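Local coordinates for ribonuclease J (Methanolobus psychrophilus R15, PDB 5HAB), which probably degrades RNA as an exoribonuclease of the beta-CASP family of metallo-beta-lactamase superfamily enzymes, at residues Asn35-Arg39 against Leu459-Glu463; Asp54-Leu59 against Leu107-Ile113. The protein carries 1 engineered substitution. All coordinates share one frame; numbering follows the deposited sequence.

Contact 1 (Asn35-Arg39 against Leu459-Glu463). With nucleotides of chain D.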
loop_
_atom_site.group_PDB
_atom_site.type_symbol
_atom_site.label_atom_id
_atom_site.label_comp_id
_atom_site.label_asym_id
_atom_site.label_seq_id
_atom_site.Cartn_x
_atom_site.Cartn_y
_atom_site.Cartn_z
ATOM N N ASN B 35 -4.298 22.312 -8.653
ATOM C CA ASN B 35 -4.195 21.817 -7.279
ATOM C C ASN B 35 -4.905 20.488 -7.081
ATOM O O ASN B 35 -4.846 19.907 -5.996
ATOM C CB ASN B 35 -4.767 22.824 -6.281
ATOM C CG ASN B 35 -4.059 24.160 -6.318
ATOM O OD1 ASN B 35 -3.347 24.478 -7.272
ATOM N ND2 ASN B 35 -4.261 24.958 -5.274
ATOM N N GLU B 36 -5.590 20.023 -8.120
ATOM C CA GLU B 36 -6.428 18.842 -8.001
ATOM C C GLU B 36 -6.767 18.253 -9.362
ATOM O O GLU B 36 -6.337 18.768 -10.399
ATOM C CB GLU B 36 -7.720 19.185 -7.246
ATOM C CG GLU B 36 -8.630 20.177 -7.973
ATOM C CD GLU B 36 -8.189 21.633 -7.829
ATOM O OE1 GLU B 36 -8.060 22.119 -6.684
ATOM O OE2 GLU B 36 -7.983 22.295 -8.866
ATOM N N MET B 37 -7.571 17.194 -9.353
ATOM C CA MET B 37 -8.053 16.578 -10.585
ATOM C C MET B 37 -9.441 17.101 -10.915
ATOM O O MET B 37 -10.186 17.474 -10.012
ATOM C CB MET B 37 -8.107 15.057 -10.455
ATOM C CG MET B 37 -6.801 14.393 -10.059
ATOM S SD MET B 37 -5.565 14.404 -11.368
ATOM C CE MET B 37 -6.547 14.011 -12.810
ATOM N N GLY B 38 -9.784 17.137 -12.200
ATOM C CA GLY B 38 -11.151 17.434 -12.595
ATOM C C GLY B 38 -11.476 18.809 -13.168
ATOM O O GLY B 38 -11.772 18.935 -14.352
ATOM N N ARG B 39 -11.473 19.838 -12.323
ATOM C CA ARG B 39 -11.965 21.160 -12.733
ATOM C C ARG B 39 -10.913 21.972 -13.503
ATOM O O ARG B 39 -10.508 23.051 -13.082
ATOM C CB ARG B 39 -12.466 21.947 -11.509
ATOM C CG ARG B 39 -11.464 22.117 -10.371
ATOM C CD ARG B 39 -11.905 23.219 -9.415
ATOM N NE ARG B 39 -10.971 23.384 -8.304
ATOM C CZ ARG B 39 -11.163 24.215 -7.284
ATOM N NH1 ARG B 39 -12.261 24.960 -7.225
ATOM N NH2 ARG B 39 -10.255 24.301 -6.320
ATOM N N LEU B 459 2.920 26.173 -10.739
ATOM C CA LEU B 459 1.802 27.072 -10.470
ATOM C C LEU B 459 0.728 26.447 -9.573
ATOM O O LEU B 459 0.419 25.257 -9.685
ATOM C CB LEU B 459 1.164 27.521 -11.787
ATOM C CG LEU B 459 2.041 28.297 -12.767
ATOM C CD1 LEU B 459 1.195 28.849 -13.901
ATOM C CD2 LEU B 459 2.765 29.422 -12.037
ATOM N N ARG B 460 0.144 27.274 -8.710
ATOM C CA ARG B 460 -1.037 26.913 -7.929
ATOM C C ARG B 460 -2.261 27.599 -8.549
ATOM O O ARG B 460 -2.108 28.590 -9.261
ATOM C CB ARG B 460 -0.865 27.335 -6.463
ATOM C CG ARG B 460 0.428 26.848 -5.812
ATOM C CD ARG B 460 0.400 25.349 -5.591
ATOM N NE ARG B 460 -0.334 24.990 -4.381
ATOM C CZ ARG B 460 -1.002 23.852 -4.222
ATOM N NH1 ARG B 460 -1.062 22.968 -5.213
ATOM N NH2 ARG B 460 -1.630 23.607 -3.080
ATOM N N ASN B 461 -3.464 27.087 -8.281
ATOM C CA ASN B 461 -4.692 27.734 -8.759
ATOM C C ASN B 461 -4.695 29.220 -8.398
ATOM O O ASN B 461 -4.430 29.589 -7.253
ATOM C CB ASN B 461 -5.952 27.078 -8.167
ATOM C CG ASN B 461 -6.209 25.671 -8.697
ATOM O OD1 ASN B 461 -5.816 25.318 -9.808
ATOM N ND2 ASN B 461 -6.900 24.868 -7.900
ATOM N N GLY B 462 -4.977 30.064 -9.382
ATOM C CA GLY B 462 -5.118 31.489 -9.149
ATOM C C GLY B 462 -3.847 32.261 -9.427
ATOM O O GLY B 462 -3.823 33.493 -9.337
ATOM N N GLU B 463 -2.803 31.544 -9.828
ATOM C CA GLU B 463 -1.496 32.157 -10.030
ATOM C C GLU B 463 -1.239 32.439 -11.508
ATOM O O GLU B 463 -1.686 31.695 -12.384
ATOM C CB GLU B 463 -0.394 31.256 -9.466
ATOM C CG GLU B 463 0.963 31.931 -9.357
ATOM C CD GLU B 463 2.011 31.057 -8.695
ATOM O OE1 GLU B 463 1.722 29.870 -8.408
ATOM O OE2 GLU B 463 3.129 31.565 -8.461
ATOM O OP3 A D 1 -7.384 5.137 -16.578
ATOM P P A D 1 -7.012 6.519 -16.970
ATOM O OP1 A D 1 -7.604 6.811 -18.300
ATOM O OP2 A D 1 -5.549 6.675 -16.780
ATOM O "O5'" A D 1 -7.667 7.493 -15.903
ATOM C "C5'" A D 1 -9.043 7.396 -15.549
ATOM C "C4'" A D 1 -9.514 8.667 -14.888
ATOM O "O4'" A D 1 -8.953 8.727 -13.547
ATOM C "C3'" A D 1 -9.077 9.947 -15.595
ATOM O "O3'" A D 1 -10.094 10.942 -15.517
ATOM C "C2'" A D 1 -7.846 10.383 -14.805
ATOM O "O2'" A D 1 -7.592 11.772 -14.839
ATOM C "C1'" A D 1 -8.178 9.902 -13.393
ATOM N N9 A D 1 -6.977 9.550 -12.626
ATOM C C8 A D 1 -5.879 8.876 -13.111
ATOM N N7 A D 1 -4.926 8.692 -12.229
ATOM C C5 A D 1 -5.427 9.290 -11.080
ATOM C C6 A D 1 -4.889 9.434 -9.788
ATOM N N6 A D 1 -3.687 8.966 -9.428
ATOM N N1 A D 1 -5.640 10.082 -8.868
ATOM C C2 A D 1 -6.843 10.550 -9.231
ATOM N N3 A D 1 -7.457 10.477 -10.413
ATOM C C4 A D 1 -6.688 9.828 -11.308
HETATM O O HOH W 1 -2.461 20.179 -4.552
HETATM O O HOH W 2 -3.891 27.947 -4.245
#
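In the metallo-beta-lactamase fold of this enzyme, the loop Asn35-Arg39, between strands 24-32 and 41-46, meets the type II beta turn Arg460-Glu463 that leads into the last strand, 464-469, and the side chain of Asn35 is sandwiched between Arg460 and Asn461. On one face of its amide lies the Arg460 guanidinium, the two planes 7° apart, with Asn35 ND2 over the guanidinium centre and Asn35 CG 3.4 Å from Arg460 NH1. The opposite face carries the amide of Asn461, almost parallel to it and running the other way. Asn35 OD1 takes the backbone N of Asn461 at 2.8 Å, a fairly straight bond that arrives from above the carbonyl plane. Bends at chi2 and chi3 (-70° and -81°) curl Arg460 back over Asn35; its NH2 reaches a salt bridge with Glu446 of the second subunit, while a water links its NH1 to Asn35 O. Farther along the loop, Met37 CE touches O2' of RNA nucleotide A1 in chain D. The carboxylate of Glu36 gathers several donors: Gly33 N, the Arg39 guanidinium, and the Asn461 amide. Arg39 NH2 makes a salt bridge to Glu36 OE1, 3.1 Å, from above the carboxylate plane. Asn461 ND2 instead approaches Glu36 nearly in plane, reaching the syn lone pair of Glu36 OE2 at 3.0 Å.

Contact 2 (Asp54-Leu59 against Leu107-Ile113). With SO4 (sulfate ion), chain G; nucleotides of chain D.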
loop_
_atom_site.group_PDB
_atom_site.type_symbol
_atom_site.label_atom_id
_atom_site.label_comp_id
_atom_site.label_asym_id
_atom_site.label_seq_id
_atom_site.Cartn_x
_atom_site.Cartn_y
_atom_site.Cartn_z
ATOM N N ASP B 54 -10.196 25.105 -21.895
ATOM C CA ASP B 54 -10.945 24.097 -21.148
ATOM C C ASP B 54 -11.627 24.664 -19.907
ATOM O O ASP B 54 -11.149 25.614 -19.295
ATOM C CB ASP B 54 -10.029 22.924 -20.772
ATOM C CG ASP B 54 -9.572 22.131 -21.993
ATOM O OD1 ASP B 54 -10.398 21.908 -22.907
ATOM O OD2 ASP B 54 -8.389 21.735 -22.047
ATOM N N MET B 55 -12.758 24.067 -19.552
ATOM C CA MET B 55 -13.537 24.467 -18.393
ATOM C C MET B 55 -14.164 23.201 -17.807
ATOM O O MET B 55 -15.309 22.857 -18.119
ATOM C CB MET B 55 -14.624 25.485 -18.772
ATOM C CG MET B 55 -14.101 26.779 -19.403
ATOM S SD MET B 55 -15.361 28.048 -19.661
ATOM C CE MET B 55 -16.622 27.446 -18.571
ATOM N N GLY B 56 -13.417 22.509 -16.953
ATOM C CA GLY B 56 -13.838 21.207 -16.464
ATOM C C GLY B 56 -14.550 21.196 -15.129
ATOM O O GLY B 56 -14.635 22.216 -14.449
ATOM N N ILE B 57 -15.089 20.037 -14.764
ATOM C CA ILE B 57 -15.724 19.869 -13.464
ATOM C C ILE B 57 -15.002 18.771 -12.674
ATOM O O ILE B 57 -14.419 17.860 -13.264
ATOM C CB ILE B 57 -17.236 19.568 -13.627
ATOM C CG1 ILE B 57 -17.956 19.634 -12.279
ATOM C CG2 ILE B 57 -17.455 18.226 -14.304
ATOM C CD1 ILE B 57 -19.452 19.498 -12.377
ATOM N N ARG B 58 -15.020 18.876 -11.345
ATOM C CA ARG B 58 -14.483 17.834 -10.468
ATOM C C ARG B 58 -15.633 17.119 -9.754
ATOM O O ARG B 58 -16.298 17.700 -8.897
ATOM C CB ARG B 58 -13.507 18.429 -9.448
ATOM C CG ARG B 58 -12.939 17.412 -8.477
ATOM C CD ARG B 58 -12.096 18.062 -7.382
ATOM N NE ARG B 58 -11.577 17.061 -6.452
ATOM C CZ ARG B 58 -10.827 17.330 -5.388
ATOM N NH1 ARG B 58 -10.489 18.581 -5.101
ATOM N NH2 ARG B 58 -10.409 16.340 -4.610
ATOM N N LEU B 59 -15.839 15.848 -10.077
ATOM C CA LEU B 59 -17.046 15.140 -9.650
ATOM C C LEU B 59 -17.099 14.774 -8.168
ATOM O O LEU B 59 -18.167 14.850 -7.560
ATOM C CB LEU B 59 -17.217 13.867 -10.480
ATOM C CG LEU B 59 -17.824 14.043 -11.874
ATOM C CD1 LEU B 59 -18.981 15.038 -11.834
ATOM C CD2 LEU B 59 -16.761 14.470 -12.881
ATOM N N LEU B 107 -15.932 15.455 -19.379
ATOM C CA LEU B 107 -16.384 16.394 -18.346
ATOM C C LEU B 107 -15.272 17.161 -17.637
ATOM O O LEU B 107 -15.524 18.208 -17.049
ATOM C CB LEU B 107 -17.225 15.680 -17.285
ATOM C CG LEU B 107 -18.664 15.288 -17.630
ATOM C CD1 LEU B 107 -19.375 14.806 -16.380
ATOM C CD2 LEU B 107 -19.412 16.454 -18.249
ATOM N N ASP B 108 -14.052 16.641 -17.660
ATOM C CA ASP B 108 -12.964 17.351 -17.005
ATOM C C ASP B 108 -12.436 18.451 -17.928
ATOM O O ASP B 108 -11.506 19.172 -17.572
ATOM C CB ASP B 108 -11.845 16.390 -16.591
ATOM C CG ASP B 108 -11.050 15.876 -17.766
ATOM O OD1 ASP B 108 -11.657 15.462 -18.776
ATOM O OD2 ASP B 108 -9.808 15.898 -17.678
ATOM N N HIS B 109 -13.050 18.590 -19.103
ATOM C CA HIS B 109 -12.742 19.704 -19.995
ATOM C C HIS B 109 -13.952 20.570 -20.368
ATOM O O HIS B 109 -13.794 21.755 -20.647
ATOM C CB HIS B 109 -12.080 19.194 -21.273
ATOM C CG HIS B 109 -10.614 18.947 -21.127
ATOM N ND1 HIS B 109 -9.777 18.765 -22.207
ATOM C CD2 HIS B 109 -9.836 18.847 -20.025
ATOM C CE1 HIS B 109 -8.544 18.563 -21.773
ATOM N NE2 HIS B 109 -8.554 18.608 -20.453
ATOM N N ILE B 110 -15.157 20.006 -20.371
ATOM C CA ILE B 110 -16.328 20.804 -20.734
ATOM C C ILE B 110 -17.419 20.764 -19.677
ATOM O O ILE B 110 -18.470 21.371 -19.857
ATOM C CB ILE B 110 -16.914 20.374 -22.096
ATOM C CG1 ILE B 110 -17.577 18.997 -21.996
ATOM C CG2 ILE B 110 -15.851 20.421 -23.183
ATOM C CD1 ILE B 110 -18.466 18.668 -23.178
ATOM N N GLY B 111 -17.172 20.069 -18.573
ATOM C CA GLY B 111 -18.181 19.918 -17.537
ATOM C C GLY B 111 -18.680 21.205 -16.898
ATOM O O GLY B 111 -19.799 21.253 -16.389
ATOM N N ALA B 112 -17.859 22.253 -16.927
ATOM C CA ALA B 112 -18.237 23.535 -16.335
ATOM C C ALA B 112 -18.589 24.583 -17.395
ATOM O O ALA B 112 -18.892 25.725 -17.051
ATOM C CB ALA B 112 -17.127 24.057 -15.435
ATOM N N ILE B 113 -18.514 24.207 -18.672
ATOM C CA ILE B 113 -18.909 25.103 -19.765
ATOM C C ILE B 113 -20.280 25.761 -19.517
ATOM O O ILE B 113 -20.371 26.991 -19.546
ATOM C CB ILE B 113 -18.889 24.372 -21.130
ATOM C CG1 ILE B 113 -17.453 24.168 -21.618
ATOM C CG2 ILE B 113 -19.689 25.147 -22.165
ATOM C CD1 ILE B 113 -16.757 25.446 -22.016
HETATM S S SO4 G . -8.755 16.940 -1.575
HETATM O O1 SO4 G . -10.171 16.968 -1.221
HETATM O O2 SO4 G . -8.518 17.860 -2.687
HETATM O O3 SO4 G . -8.385 15.574 -1.956
HETATM O O4 SO4 G . -7.967 17.372 -0.423
ATOM P P A D 3 -16.596 11.481 -18.620
ATOM O OP1 A D 3 -17.392 11.116 -19.821
ATOM O OP2 A D 3 -15.449 12.411 -18.762
ATOM O "O5'" A D 3 -17.580 12.097 -17.526
ATOM C "C5'" A D 3 -18.880 11.559 -17.319
ATOM C "C4'" A D 3 -18.889 10.529 -16.217
ATOM O "O4'" A D 3 -18.833 11.170 -14.916
ATOM C "C3'" A D 3 -20.123 9.646 -16.137
ATOM O "O3'" A D 3 -20.095 8.590 -17.079
ATOM C "C2'" A D 3 -20.101 9.166 -14.690
ATOM O "O2'" A D 3 -19.190 8.086 -14.533
ATOM C "C1'" A D 3 -19.529 10.389 -13.966
ATOM N N9 A D 3 -20.570 11.208 -13.312
ATOM C C8 A D 3 -21.224 12.325 -13.772
ATOM N N7 A D 3 -22.097 12.814 -12.921
ATOM C C5 A D 3 -22.012 11.962 -11.825
ATOM C C6 A D 3 -22.678 11.930 -10.582
ATOM N N6 A D 3 -23.606 12.815 -10.209
ATOM N N1 A D 3 -22.351 10.941 -9.719
ATOM C C2 A D 3 -21.421 10.049 -10.082
ATOM N N3 A D 3 -20.729 9.976 -11.216
ATOM C C4 A D 3 -21.075 10.971 -12.054
ATOM P P A D 2 -10.603 11.648 -16.868
ATOM O OP1 A D 2 -9.412 11.858 -17.731
ATOM O OP2 A D 2 -11.458 12.801 -16.488
ATOM O "O5'" A D 2 -11.511 10.544 -17.576
ATOM C "C5'" A D 2 -12.891 10.783 -17.820
ATOM C "C4'" A D 2 -13.767 9.727 -17.192
ATOM O "O4'" A D 2 -13.193 9.292 -15.933
ATOM C "C3'" A D 2 -15.178 10.175 -16.834
ATOM O "O3'" A D 2 -16.065 10.126 -17.939
ATOM C "C2'" A D 2 -15.562 9.233 -15.698
ATOM O "O2'" A D 2 -16.018 7.988 -16.203
ATOM C "C1'" A D 2 -14.217 9.019 -15.001
ATOM N N9 A D 2 -14.028 9.893 -13.827
ATOM C C8 A D 2 -13.049 10.841 -13.650
ATOM N N7 A D 2 -13.104 11.455 -12.493
ATOM C C5 A D 2 -14.185 10.862 -11.857
ATOM C C6 A D 2 -14.764 11.075 -10.593
ATOM N N6 A D 2 -14.313 11.978 -9.716
ATOM N N1 A D 2 -15.834 10.317 -10.263
ATOM C C2 A D 2 -16.282 9.413 -11.148
ATOM N N3 A D 2 -15.822 9.122 -12.363
ATOM C C4 A D 2 -14.757 9.887 -12.660
#
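Asp54 lies over one face of the His109 ring, where the loop after strand 49-53 meets the end of the metallo-beta-lactamase HxHxDH motif, its second histidine here an engineered alanine; in this family the motif supplies active-site metal ligands, consistent with the RNA lying here. Asp54 OD2 sits 3.2 Å from His109 CE1, offset toward the ring's rim, with the planes 26° apart; Thr103 OG1 holds this oxygen, and His109 NE2 is hydrogen-bonded to His432 NE2. Met55 N bonds His109 O at 2.8 Å and Met55 O bonds Ala112 N at 2.9 Å, while the thioether packs across Ile113 CD1. Gly56 passes close against the short helix 107-110, its CA 3.3 Å from Asp108 O in a CA-H...O contact. Ile57 N donates to Leu107 O, which also accepts Gly111 N, and Ile57 CG2 fills the angle between Leu107 CB and Gly111 CA. Arg58 extends away, all its torsions near 180°, to a sulfate, probably from the crystallisation liquor, bonded by NH1 and NH2, while NE pairs with Asp60. Leu59 faces the RNA: its CB is 3.5 Å from N6 of A2 in chain D, and Leu107 N donates to OP2 of A3 of chain D at 3.1 Å.

How the contacts relate
From the N terminus, the chain runs through strand 24-32 into 35-39, the first half of contact 1, whose partner 459-463 arrives only after 419 intervening residues. Within that long loop, strands 41-46 and 49-53 lead to 54-59, and contact 2 closes a much shorter one at 107-113, after strand 96-102. The smaller loop therefore sits wholly inside the larger one, without crossing it. Contact 1 ties the approach to the last strand, 464-469, to the loop between strands 24-32 and 41-46 of the same sheet; contact 2 joins two central strands' ends near the RNA. They touch directly: Met37 O lies 3.2 Å from Arg58 CG, and Gly38 O packs on Asp108 CB.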